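Local coordinates for 3-oxoacyl-[acyl-carrier-protein] synthase 3 (Pseudomonas aeruginosa, PDB 2X3E) that probably catalyses the first condensation of fatty acid synthesis, adding two carbons from malonyl-ACP to an acetyl group supplied by acetyl-CoA, at residues L135-D140 with A161-L166; D190-P195 with F211-K216; V248-N253 with A283-L288. The protein carries 1 engineered substitution. All coordinates share one frame; numbering follows the deposited sequence.

Interaction 1 (L135-D140 with A161-L166); sequences LLVGVD and AGAVVL
Leu136 and Val164 face each other as a hydrogen-bonded antiparallel pair, as do Gly138 and Gly162, and these two pairs supply all four backbone hydrogen bonds of the contact. The short strand axes run 169° apart. In the first pair, Leu136 N lies 2.9 Å from Val164 O, and the return bond is equally short. The glycine pair is less symmetrical: Gly138 N reaches Gly162 O at 2.8 Å, but with the N-H bent to 136°, whereas the bond from Gly162 N to Gly138 O is nearly straight at 170°. CA-H...O contacts add to the pairing, the shortest from Ala163 CA to Leu136 O at 3.2 Å.

Apolar contacts flank the backbone. On the side carrying Leu135, Val137 and Val139, Leu135 CD2 meets Val165 CG2 at 3.7 Å. Val137 CG2 lies 3.8 Å from Ala163 CB, and Val139 CG2 packs on Ala161 CB; helix 53-68 packs on Val137, Val139 and Ala161. On the other side Leu136 CB meets Val164 CG2 at 4.0 Å, and helix 114-127 packs on Leu136. Gly138 and Gly162 put no side chain there, consistent with the close approach of Pro287.

The strands are neighbours in the five-stranded N-terminal sheet of the thiolase fold, within its buried layers. The chemistry implies a core seam: Leu136 and Gly138 bond to 161-166, while the backbone of Leu135, Val137 and Val139 turns to strand 75-79.

Interaction 2 (D190-P195 with F211-K216); sequences DLLMTP and FRMDGK
Met193 and Arg212 form the hydrogen-bonded pair of a short two-stranded antiparallel sheet, strands 192-195 and 212-213, partly buried, that leads into the N-terminus of helix 215-237 and lies at the subunit interface. Two backbone bonds join the pair: Met193 N to Arg212 O at 2.9 Å and Arg212 N to Met193 O at 2.8 Å. Beyond the strands, Asp214 N donates to Leu191 O at 3.1 Å.

The Arg212 side chain reaches across to the first segment. Its CG stands between the backbone N and the carbonyl carbon (chi1 64°), and the chain, extended from CG to NE, brings NH1 within 2.8 Å of Asp190 O, which lies close to the guanidinium plane. The N-H is bent, at 138°. Met193 runs alongside in the same direction, and its CB lies 4.1 Å above the plane of the Arg212 guanidinium, over one face but offset toward the rim.

Within the thiolase fold this two-stranded element stands apart from the two large sheets. Thr194 and Pro195 extend it by pairing antiparallel with a strand of the second subunit, so the sheet continues across the homodimer, and Asp214 is the N-cap of helix 215-237, its OD1 accepting from Ala217 N.

Leu192 and Met213, a non-hydrogen-bonded pair, point the same way; Leu192 CD2 and Met213 CE are tight at 3.4 Å. CD2 also meets the edge of the Phe211 ring, 3.9 Å from CZ. Thr194 OG1 is at the ring edge too, in its plane, 3.2 Å from Phe211 CD2. Phe142 meets the same ring edge-to-face. The Met213 side chain comes within about 6 Å of that of Asn280, a predicted active-site residue.

Interaction 3 (V248-N253 with A283-L288); sequences VPHQAN and AASIPL
His250 and Ile286 mark the nearest backbone approach, their CA atoms 5.4 Å apart, where the end of strand 246-249 meets the N-terminal part of helix 285-295. Both belong to the C-terminal half of the thiolase fold. Past the strand the chain makes an inverse gamma turn centred on Gln251, with a weak bond from Ala252 N back to His250 O; this turn also brings Ala252 N over the centre of the His250 ring, 3.9 Å above its plane.

His250 is a predicted active-site residue, and Ser285 meets it at the ring edge as a second-shell partner. Ser285 OG sits between the backbone N and the carbonyl carbon (chi1 69°), a position from which it meets His250 ND1 at 2.8 Å. The bond is nearly straight (170°) and lies in the plane of the imidazole, which would restrain rotation of the ring. OG has a second hydrogen-bond partner in Val282 O, just before the segment. The rest of the site is close: the side chains of Asn280 and the engineered Ala112, the other predicted active-site positions, each lie about 3 Å from that of His250.

Apolar packing backs the polar link. Ile286 CG1 presses on the backbone at His250 N, 3.8 Å away, while its CG2 meets Val248 CG1 at 3.9 Å, the two side chains crossing obliquely.

Gln251, in the predicted ACP-binding region, lays its CG against Ser285 CB and folds back at chi2 (-80°), directing NE2 to Pro249 O at 2.9 Å.

In the fold
Interactions 1 and 3 are fully buried near the centre of the chain, whereas interaction 2 is partly buried and lies at the dimer interface. No strand or helix is shared: each contact joins its own pair of elements. Interactions 1 and 3 touch: Asp140 OD2 probably accepts a hydrogen bond from Ala283 N at 3.1 Å, and Ala284 CB packs on Gly138 O, joining the N-terminal sheet to the 3-10 turn that precedes helix 285-295. Interaction 2 touches neither, yet helix 215-237 leads from it toward strand 246-249. Chemistry follows place: backbone pairing and aliphatic packing in interaction 1, backbone pairing plus an arginine in interaction 2, one serine-histidine bond with Val248–Ile286 packing in interaction 3.

Interaction 1 (L135-D140 with A161-L166)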
ATOM      1  N   LEU A 135     -10.580  -6.445   7.671  1.00 13.71           N
ATOM      2  CA  LEU A 135      -9.685  -7.562   7.447  1.00 13.51           C
ATOM      3  C   LEU A 135      -8.309  -7.020   7.082  1.00 13.20           C
ATOM      4  O   LEU A 135      -8.186  -6.131   6.228  1.00 13.58           O
ATOM      5  CB  LEU A 135     -10.196  -8.444   6.299  1.00 13.35           C
ATOM      6  CG  LEU A 135     -11.163  -9.567   6.672  1.00 13.82           C
ATOM      7  CD1 LEU A 135     -11.964 -10.025   5.456  1.00 14.21           C
ATOM      8  CD2 LEU A 135     -10.391 -10.753   7.279  1.00 12.57           C
ATOM      9  N   LEU A 136      -7.281  -7.554   7.730  1.00 12.86           N
ATOM     10  CA  LEU A 136      -5.899  -7.367   7.299  1.00 12.38           C
ATOM     11  C   LEU A 136      -5.349  -8.736   6.929  1.00 12.71           C
ATOM     12  O   LEU A 136      -5.373  -9.654   7.748  1.00 12.13           O
ATOM     13  CB  LEU A 136      -5.045  -6.756   8.406  1.00 12.56           C
ATOM     14  CG  LEU A 136      -3.537  -6.717   8.119  1.00 12.58           C
ATOM     15  CD1 LEU A 136      -3.251  -5.807   6.935  1.00 11.49           C
ATOM     16  CD2 LEU A 136      -2.779  -6.262   9.369  1.00 13.32           C
ATOM     17  N   VAL A 137      -4.869  -8.875   5.695  1.00 12.61           N
ATOM     18  CA  VAL A 137      -4.259 -10.121   5.246  1.00 12.85           C
ATOM     19  C   VAL A 137      -2.794  -9.886   4.919  1.00 13.02           C
ATOM     20  O   VAL A 137      -2.474  -9.079   4.044  1.00 13.37           O
ATOM     21  CB  VAL A 137      -4.940 -10.685   3.979  1.00 12.96           C
ATOM     22  CG1 VAL A 137      -4.352 -12.061   3.621  1.00 12.82           C
ATOM     23  CG2 VAL A 137      -6.455 -10.770   4.159  1.00 12.80           C
ATOM     24  N   GLY A 138      -1.918 -10.561   5.653  1.00 12.87           N
ATOM     25  CA  GLY A 138      -0.510 -10.665   5.284  1.00 13.40           C
ATOM     26  C   GLY A 138      -0.363 -11.834   4.332  1.00 13.58           C
ATOM     27  O   GLY A 138      -0.646 -12.964   4.703  1.00 14.34           O
ATOM     28  N   VAL A 139       0.044 -11.558   3.096  1.00 13.64           N
ATOM     29  CA  VAL A 139       0.157 -12.593   2.070  1.00 13.72           C
ATOM     30  C   VAL A 139       1.336 -12.317   1.156  1.00 14.14           C
ATOM     31  O   VAL A 139       1.546 -11.184   0.728  1.00 14.13           O
ATOM     32  CB  VAL A 139      -1.135 -12.697   1.215  1.00 13.81           C
ATOM     33  CG1 VAL A 139      -1.522 -11.333   0.595  1.00 12.90           C
ATOM     34  CG2 VAL A 139      -0.988 -13.770   0.135  1.00 13.84           C
ATOM     35  N   ASP A 140       2.099 -13.358   0.855  1.00 14.57           N
ATOM     36  CA  ASP A 140       3.152 -13.263  -0.136  1.00 14.69           C
ATOM     37  C   ASP A 140       3.384 -14.617  -0.804  1.00 15.38           C
ATOM     38  O   ASP A 140       3.248 -15.670  -0.170  1.00 15.60           O
ATOM     39  CB  ASP A 140       4.446 -12.721   0.494  1.00 14.80           C
ATOM     40  CG  ASP A 140       4.581 -11.203   0.366  1.00 14.40           C
ATOM     41  OD1 ASP A 140       4.431 -10.683  -0.755  1.00 15.49           O
ATOM     42  OD2 ASP A 140       4.859 -10.524   1.382  1.00 12.72           O
ATOM     43  N   ALA A 161      -0.675 -17.191   3.350  1.00 15.01           N
ATOM     44  CA  ALA A 161      -1.480 -16.050   3.751  1.00 14.57           C
ATOM     45  C   ALA A 161      -1.976 -16.250   5.178  1.00 14.81           C
ATOM     46  O   ALA A 161      -2.370 -17.354   5.556  1.00 14.59           O
ATOM     47  CB  ALA A 161      -2.663 -15.868   2.799  1.00 14.37           C
ATOM     48  N   GLY A 162      -1.941 -15.171   5.957  1.00 14.66           N
ATOM     49  CA  GLY A 162      -2.551 -15.131   7.275  1.00 14.92           C
ATOM     50  C   GLY A 162      -3.359 -13.859   7.422  1.00 14.83           C
ATOM     51  O   GLY A 162      -2.945 -12.792   6.960  1.00 15.09           O
ATOM     52  N   ALA A 163      -4.514 -13.965   8.073  1.00 14.97           N
ATOM     53  CA  ALA A 163      -5.437 -12.844   8.171  1.00 14.66           C
ATOM     54  C   ALA A 163      -5.980 -12.675   9.581  1.00 14.62           C
ATOM     55  O   ALA A 163      -6.173 -13.658  10.314  1.00 14.92           O
ATOM     56  CB  ALA A 163      -6.583 -13.039   7.201  1.00 14.59           C
ATOM     57  N   VAL A 164      -6.203 -11.418   9.951  1.00 14.80           N
ATOM     58  CA  VAL A 164      -6.897 -11.076  11.177  1.00 14.81           C
ATOM     59  C   VAL A 164      -8.071 -10.153  10.877  1.00 14.75           C
ATOM     60  O   VAL A 164      -8.060  -9.406   9.889  1.00 14.34           O
ATOM     61  CB  VAL A 164      -5.968 -10.387  12.215  1.00 15.10           C
ATOM     62  CG1 VAL A 164      -4.943 -11.357  12.738  1.00 14.99           C
ATOM     63  CG2 VAL A 164      -5.291  -9.145  11.618  1.00 15.00           C
ATOM     64  N   VAL A 165      -9.086 -10.238  11.733  1.00 15.16           N
ATOM     65  CA  VAL A 165     -10.199  -9.296  11.749  1.00 15.33           C
ATOM     66  C   VAL A 165      -9.978  -8.345  12.924  1.00 15.76           C
ATOM     67  O   VAL A 165      -9.661  -8.790  14.036  1.00 15.39           O
ATOM     68  CB  VAL A 165     -11.551 -10.016  11.919  1.00 15.88           C
ATOM     69  CG1 VAL A 165     -12.694  -9.010  12.118  1.00 15.38           C
ATOM     70  CG2 VAL A 165     -11.825 -10.927  10.719  1.00 16.05           C
ATOM     71  N   LEU A 166     -10.110  -7.047  12.656  1.00 16.01           N
ATOM     72  CA  LEU A 166     -10.052  -6.008  13.680  1.00 16.94           C
ATOM     73  C   LEU A 166     -11.417  -5.344  13.778  1.00 16.75           C
ATOM     74  O   LEU A 166     -12.109  -5.192  12.770  1.00 17.07           O
ATOM     75  CB  LEU A 166      -9.013  -4.946  13.324  1.00 17.15           C
ATOM     76  CG  LEU A 166      -7.552  -5.369  13.221  1.00 18.87           C
ATOM     77  CD1 LEU A 166      -6.738  -4.275  12.543  1.00 20.20           C
ATOM     78  CD2 LEU A 166      -6.986  -5.681  14.596  1.00 19.93           C
TER

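Interaction 2 (D190-P195 with F211-K216)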
ATOM      1  N   ASP A 190      18.980  -1.221  -0.937  1.00 20.62           N
ATOM      2  CA  ASP A 190      19.499  -2.192  -1.906  0.50 21.49           C
ATOM      3  C   ASP A 190      19.814  -3.573  -1.316  1.00 21.71           C
ATOM      4  O   ASP A 190      20.159  -4.494  -2.054  1.00 22.16           O
ATOM      5  CB  ASP A 190      20.761  -1.636  -2.574  0.50 22.60           C
ATOM      6  CG  ASP A 190      21.854  -1.309  -1.573  0.50 23.61           C
ATOM      7  OD1 ASP A 190      21.628  -0.418  -0.718  0.50 24.04           O
ATOM      8  OD2 ASP A 190      22.933  -1.937  -1.643  0.50 25.79           O
ATOM      9  N   LEU A 191      19.707  -3.730   0.005  1.00 21.72           N
ATOM     10  CA  LEU A 191      20.102  -5.003   0.653  1.00 22.17           C
ATOM     11  C   LEU A 191      19.213  -6.207   0.309  1.00 22.09           C
ATOM     12  O   LEU A 191      19.715  -7.323   0.153  1.00 22.84           O
ATOM     13  CB  LEU A 191      20.164  -4.859   2.181  1.00 22.01           C
ATOM     14  CG  LEU A 191      21.390  -4.213   2.828  1.00 23.10           C
ATOM     15  CD1 LEU A 191      21.312  -4.420   4.336  1.00 23.06           C
ATOM     16  CD2 LEU A 191      22.712  -4.783   2.281  1.00 22.94           C
ATOM     17  N   LEU A 192      17.904  -5.977   0.258  1.00 21.81           N
ATOM     18  CA  LEU A 192      16.910  -6.988  -0.096  1.00 21.89           C
ATOM     19  C   LEU A 192      16.064  -6.399  -1.210  1.00 21.56           C
ATOM     20  O   LEU A 192      15.450  -5.345  -1.018  1.00 20.82           O
ATOM     21  CB  LEU A 192      15.986  -7.289   1.093  1.00 21.51           C
ATOM     22  CG  LEU A 192      16.584  -7.788   2.411  1.00 23.34           C
ATOM     23  CD1 LEU A 192      15.865  -7.159   3.604  1.00 24.12           C
ATOM     24  CD2 LEU A 192      16.536  -9.308   2.501  1.00 25.31           C
ATOM     25  N   MET A 193      16.016  -7.060  -2.363  1.00 21.73           N
ATOM     26  CA  MET A 193      15.309  -6.491  -3.505  1.00 21.91           C
ATOM     27  C   MET A 193      14.790  -7.492  -4.531  1.00 21.33           C
ATOM     28  O   MET A 193      15.465  -8.454  -4.877  1.00 21.04           O
ATOM     29  CB  MET A 193      16.211  -5.489  -4.232  1.00 23.00           C
ATOM     30  CG  MET A 193      15.434  -4.487  -5.080  1.00 25.48           C
ATOM     31  SD  MET A 193      16.544  -3.360  -5.895  1.00 33.73           S
ATOM     32  CE  MET A 193      17.248  -4.452  -7.111  1.00 34.12           C
ATOM     33  N   THR A 194      13.581  -7.220  -5.016  1.00 20.50           N
ATOM     34  CA  THR A 194      13.054  -7.820  -6.236  1.00 20.55           C
ATOM     35  C   THR A 194      12.846  -6.669  -7.208  1.00 20.98           C
ATOM     36  O   THR A 194      11.956  -5.850  -7.007  1.00 20.09           O
ATOM     37  CB  THR A 194      11.719  -8.534  -5.997  1.00 20.14           C
ATOM     38  OG1 THR A 194      11.890  -9.515  -4.971  1.00 19.91           O
ATOM     39  CG2 THR A 194      11.233  -9.221  -7.280  1.00 19.82           C
ATOM     40  N   PRO A 195      13.684  -6.582  -8.251  1.00 21.90           N
ATOM     41  CA  PRO A 195      13.545  -5.449  -9.172  1.00 22.70           C
ATOM     42  C   PRO A 195      12.214  -5.428  -9.916  1.00 23.13           C
ATOM     43  O   PRO A 195      11.552  -6.466 -10.041  1.00 22.67           O
ATOM     44  CB  PRO A 195      14.698  -5.640 -10.161  1.00 23.63           C
ATOM     45  CG  PRO A 195      15.650  -6.581  -9.505  1.00 23.65           C
ATOM     46  CD  PRO A 195      14.864  -7.413  -8.548  1.00 22.79           C
ATOM     47  N   PHE A 211      14.246 -12.121  -6.870  1.00 25.21           N
ATOM     48  CA  PHE A 211      14.580 -11.622  -5.544  1.00 24.20           C
ATOM     49  C   PHE A 211      16.049 -11.909  -5.241  1.00 25.14           C
ATOM     50  O   PHE A 211      16.542 -13.012  -5.509  1.00 25.27           O
ATOM     51  CB  PHE A 211      13.706 -12.277  -4.479  1.00 23.58           C
ATOM     52  CG  PHE A 211      14.084 -11.896  -3.070  1.00 22.30           C
ATOM     53  CD1 PHE A 211      14.795 -12.775  -2.266  1.00 22.67           C
ATOM     54  CD2 PHE A 211      13.744 -10.649  -2.558  1.00 21.13           C
ATOM     55  CE1 PHE A 211      15.149 -12.425  -0.973  1.00 22.38           C
ATOM     56  CE2 PHE A 211      14.093 -10.294  -1.272  1.00 20.99           C
ATOM     57  CZ  PHE A 211      14.802 -11.179  -0.477  1.00 21.16           C
ATOM     58  N   ARG A 212      16.743 -10.909  -4.704  1.00 25.30           N
ATOM     59  CA  ARG A 212      18.103 -11.090  -4.214  1.00 26.51           C
ATOM     60  C   ARG A 212      18.246 -10.516  -2.814  1.00 26.41           C
ATOM     61  O   ARG A 212      17.570  -9.545  -2.452  1.00 24.82           O
ATOM     62  CB  ARG A 212      19.132 -10.462  -5.162  1.00 27.61           C
ATOM     63  CG  ARG A 212      19.057  -8.952  -5.328  1.00 28.63           C
ATOM     64  CD  ARG A 212      20.357  -8.426  -5.937  1.00 31.72           C
ATOM     65  NE  ARG A 212      20.220  -7.080  -6.497  1.00 33.22           N
ATOM     66  CZ  ARG A 212      20.206  -5.948  -5.792  1.00 33.81           C
ATOM     67  NH1 ARG A 212      20.312  -5.956  -4.466  1.00 32.55           N
ATOM     68  NH2 ARG A 212      20.084  -4.785  -6.429  1.00 35.39           N
ATOM     69  N   MET A 213      19.122 -11.132  -2.026  1.00 27.50           N
ATOM     70  CA  MET A 213      19.427 -10.631  -0.697  1.00 28.22           C
ATOM     71  C   MET A 213      20.889 -10.839  -0.336  1.00 29.51           C
ATOM     72  O   MET A 213      21.495 -11.849  -0.704  1.00 29.86           O
ATOM     73  CB  MET A 213      18.537 -11.300   0.353  1.00 27.78           C
ATOM     74  CG  MET A 213      18.749 -12.796   0.522  1.00 29.96           C
ATOM     75  SD  MET A 213      17.593 -13.517   1.707  1.00 33.49           S
ATOM     76  CE  MET A 213      17.817 -12.442   3.123  1.00 31.23           C
ATOM     77  N   ASP A 214      21.432  -9.862   0.386  1.00 30.35           N
ATOM     78  CA  ASP A 214      22.749  -9.951   0.993  1.00 31.93           C
ATOM     79  C   ASP A 214      22.581 -10.633   2.353  1.00 32.15           C
ATOM     80  O   ASP A 214      22.386  -9.970   3.368  1.00 31.84           O
ATOM     81  CB  ASP A 214      23.337  -8.539   1.141  1.00 32.14           C
ATOM     82  CG  ASP A 214      24.796  -8.540   1.555  1.00 33.67           C
ATOM     83  OD1 ASP A 214      25.227  -9.448   2.302  1.00 34.92           O
ATOM     84  OD2 ASP A 214      25.514  -7.608   1.142  1.00 34.53           O
ATOM     85  N   GLY A 215      22.647 -11.962   2.355  1.00 33.18           N
ATOM     86  CA  GLY A 215      22.353 -12.768   3.539  1.00 33.57           C
ATOM     87  C   GLY A 215      23.145 -12.399   4.781  1.00 34.48           C
ATOM     88  O   GLY A 215      22.570 -12.204   5.858  1.00 34.02           O
ATOM     89  N   LYS A 216      24.466 -12.308   4.636  1.00 35.89           N
ATOM     90  CA  LYS A 216      25.343 -11.944   5.752  1.00 36.78           C
ATOM     91  C   LYS A 216      24.959 -10.585   6.333  1.00 36.08           C
ATOM     92  O   LYS A 216      24.737 -10.461   7.540  1.00 36.53           O
ATOM     93  CB  LYS A 216      26.807 -11.930   5.306  1.00 38.17           C
ATOM     94  CG  LYS A 216      27.800 -11.722   6.452  1.00 39.63           C
ATOM     95  CD  LYS A 216      29.193 -12.240   6.108  1.00 42.12           C
ATOM     96  CE  LYS A 216      30.061 -12.384   7.354  1.00 43.13           C
ATOM     97  NZ  LYS A 216      31.259 -13.236   7.103  1.00 45.05           N
TER

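Interaction 3 (V248-N253 with A283-L288)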
ATOM      1  N   VAL A 248       6.193 -12.831  18.770  1.00 14.34           N
ATOM      2  CA  VAL A 248       5.901 -13.372  17.444  1.00 14.46           C
ATOM      3  C   VAL A 248       6.625 -12.532  16.393  1.00 14.35           C
ATOM      4  O   VAL A 248       6.094 -11.540  15.897  1.00 14.39           O
ATOM      5  CB  VAL A 248       4.394 -13.395  17.138  1.00 14.30           C
ATOM      6  CG1 VAL A 248       4.140 -14.233  15.895  1.00 13.87           C
ATOM      7  CG2 VAL A 248       3.619 -13.952  18.313  1.00 15.06           C
ATOM      8  N   PRO A 249       7.866 -12.909  16.076  1.00 15.10           N
ATOM      9  CA  PRO A 249       8.638 -12.180  15.086  1.00 15.07           C
ATOM     10  C   PRO A 249       8.366 -12.638  13.652  1.00 15.32           C
ATOM     11  O   PRO A 249       7.888 -13.756  13.416  1.00 15.39           O
ATOM     12  CB  PRO A 249      10.076 -12.512  15.473  1.00 15.73           C
ATOM     13  CG  PRO A 249       9.989 -13.828  16.084  1.00 17.04           C
ATOM     14  CD  PRO A 249       8.691 -13.894  16.795  1.00 15.68           C
ATOM     15  N   HIS A 250       8.686 -11.771  12.703  1.00 15.16           N
ATOM     16  CA  HIS A 250       8.813 -12.189  11.325  1.00 15.30           C
ATOM     17  C   HIS A 250       9.790 -13.359  11.295  1.00 15.97           C
ATOM     18  O   HIS A 250      10.884 -13.287  11.864  1.00 16.84           O
ATOM     19  CB  HIS A 250       9.314 -11.027  10.453  1.00 15.49           C
ATOM     20  CG  HIS A 250       9.896 -11.461   9.146  1.00 14.99           C
ATOM     21  ND1 HIS A 250       9.225 -12.293   8.277  1.00 14.71           N
ATOM     22  CD2 HIS A 250      11.085 -11.181   8.560  1.00 14.35           C
ATOM     23  CE1 HIS A 250       9.980 -12.513   7.214  1.00 15.37           C
ATOM     24  NE2 HIS A 250      11.112 -11.848   7.359  1.00 14.00           N
ATOM     25  N   GLN A 251       9.385 -14.438  10.637  1.00 16.28           N
ATOM     26  CA  GLN A 251      10.145 -15.678  10.624  1.00 16.89           C
ATOM     27  C   GLN A 251      11.263 -15.590   9.576  1.00 18.07           C
ATOM     28  O   GLN A 251      11.219 -16.248   8.533  1.00 18.66           O
ATOM     29  CB  GLN A 251       9.208 -16.864  10.357  1.00 17.26           C
ATOM     30  CG  GLN A 251       7.967 -16.911  11.286  1.00 16.55           C
ATOM     31  CD  GLN A 251       8.255 -17.475  12.661  1.00 16.56           C
ATOM     32  OE1 GLN A 251       8.620 -18.642  12.790  1.00 18.05           O
ATOM     33  NE2 GLN A 251       8.074 -16.653  13.705  1.00 15.34           N
ATOM     34  N   ALA A 252      12.276 -14.780   9.880  1.00 18.39           N
ATOM     35  CA  ALA A 252      13.311 -14.414   8.908  1.00 19.50           C
ATOM     36  C   ALA A 252      14.234 -15.586   8.588  1.00 21.44           C
ATOM     37  O   ALA A 252      14.562 -15.832   7.424  1.00 21.70           O
ATOM     38  CB  ALA A 252      14.112 -13.225   9.416  1.00 18.93           C
ATOM     39  N   ASN A 253      14.677 -16.264   9.643  1.00 22.27           N
ATOM     40  CA  ASN A 253      15.478 -17.478   9.535  0.50 24.16           C
ATOM     41  C   ASN A 253      15.450 -18.206  10.882  1.00 24.29           C
ATOM     42  O   ASN A 253      15.000 -17.642  11.872  1.00 23.72           O
ATOM     43  CB  ASN A 253      16.914 -17.121   9.144  0.50 25.23           C
ATOM     44  CG  ASN A 253      17.585 -18.209   8.345  0.50 27.49           C
ATOM     45  OD1 ASN A 253      17.101 -19.337   8.290  0.50 28.50           O
ATOM     46  ND2 ASN A 253      18.707 -17.878   7.715  0.50 29.57           N
ATOM     47  N   ALA A 283       5.255 -11.243   4.321  1.00 13.74           N
ATOM     48  CA  ALA A 283       4.163 -10.555   5.031  1.00 13.45           C
ATOM     49  C   ALA A 283       3.231 -11.524   5.783  1.00 13.38           C
ATOM     50  O   ALA A 283       2.624 -11.148   6.784  1.00 13.49           O
ATOM     51  CB  ALA A 283       3.361  -9.635   4.071  1.00 13.78           C
ATOM     52  N   ALA A 284       3.147 -12.771   5.321  1.00 13.85           N
ATOM     53  CA  ALA A 284       2.322 -13.799   5.974  1.00 13.82           C
ATOM     54  C   ALA A 284       2.928 -14.400   7.253  1.00 13.92           C
ATOM     55  O   ALA A 284       2.234 -15.113   7.988  1.00 13.92           O
ATOM     56  CB  ALA A 284       2.014 -14.922   4.984  1.00 14.14           C
ATOM     57  N   SER A 285       4.204 -14.124   7.531  1.00 13.99           N
ATOM     58  CA  SER A 285       4.947 -14.908   8.529  1.00 14.14           C
ATOM     59  C   SER A 285       4.384 -14.787   9.943  1.00 14.08           C
ATOM     60  O   SER A 285       4.224 -15.796  10.641  1.00 14.52           O
ATOM     61  CB  SER A 285       6.437 -14.546   8.511  1.00 13.93           C
ATOM     62  OG  SER A 285       6.672 -13.235   8.996  1.00 14.49           O
ATOM     63  N   ILE A 286       4.075 -13.561  10.356  1.00 13.96           N
ATOM     64  CA  ILE A 286       3.530 -13.317  11.693  1.00 13.68           C
ATOM     65  C   ILE A 286       2.137 -13.946  11.880  1.00 13.88           C
ATOM     66  O   ILE A 286       1.931 -14.695  12.828  1.00 14.10           O
ATOM     67  CB  ILE A 286       3.505 -11.814  12.035  1.00 13.60           C
ATOM     68  CG1 ILE A 286       4.937 -11.281  12.130  1.00 13.80           C
ATOM     69  CG2 ILE A 286       2.754 -11.576  13.354  1.00 13.24           C
ATOM     70  CD1 ILE A 286       5.016  -9.774  12.369  1.00 12.38           C
ATOM     71  N   PRO A 287       1.186 -13.685  10.964  1.00 13.42           N
ATOM     72  CA  PRO A 287      -0.110 -14.343  11.207  1.00 13.89           C
ATOM     73  C   PRO A 287      -0.092 -15.876  11.017  1.00 13.90           C
ATOM     74  O   PRO A 287      -0.863 -16.586  11.668  1.00 14.32           O
ATOM     75  CB  PRO A 287      -1.049 -13.651  10.217  1.00 13.82           C
ATOM     76  CG  PRO A 287      -0.145 -13.127   9.131  1.00 13.30           C
ATOM     77  CD  PRO A 287       1.114 -12.724   9.850  1.00 13.52           C
ATOM     78  N   LEU A 288       0.786 -16.395  10.165  1.00 13.78           N
ATOM     79  CA  LEU A 288       0.933 -17.854  10.075  1.00 14.03           C
ATOM     80  C   LEU A 288       1.505 -18.415  11.381  1.00 14.09           C
ATOM     81  O   LEU A 288       1.062 -19.469  11.852  1.00 14.35           O
ATOM     82  CB  LEU A 288       1.788 -18.269   8.884  1.00 14.14           C
ATOM     83  CG  LEU A 288       1.091 -18.187   7.526  1.00 14.74           C
ATOM     84  CD1 LEU A 288       2.115 -18.312   6.418  1.00 14.45           C
ATOM     85  CD2 LEU A 288       0.020 -19.261   7.399  1.00 13.86           C
TER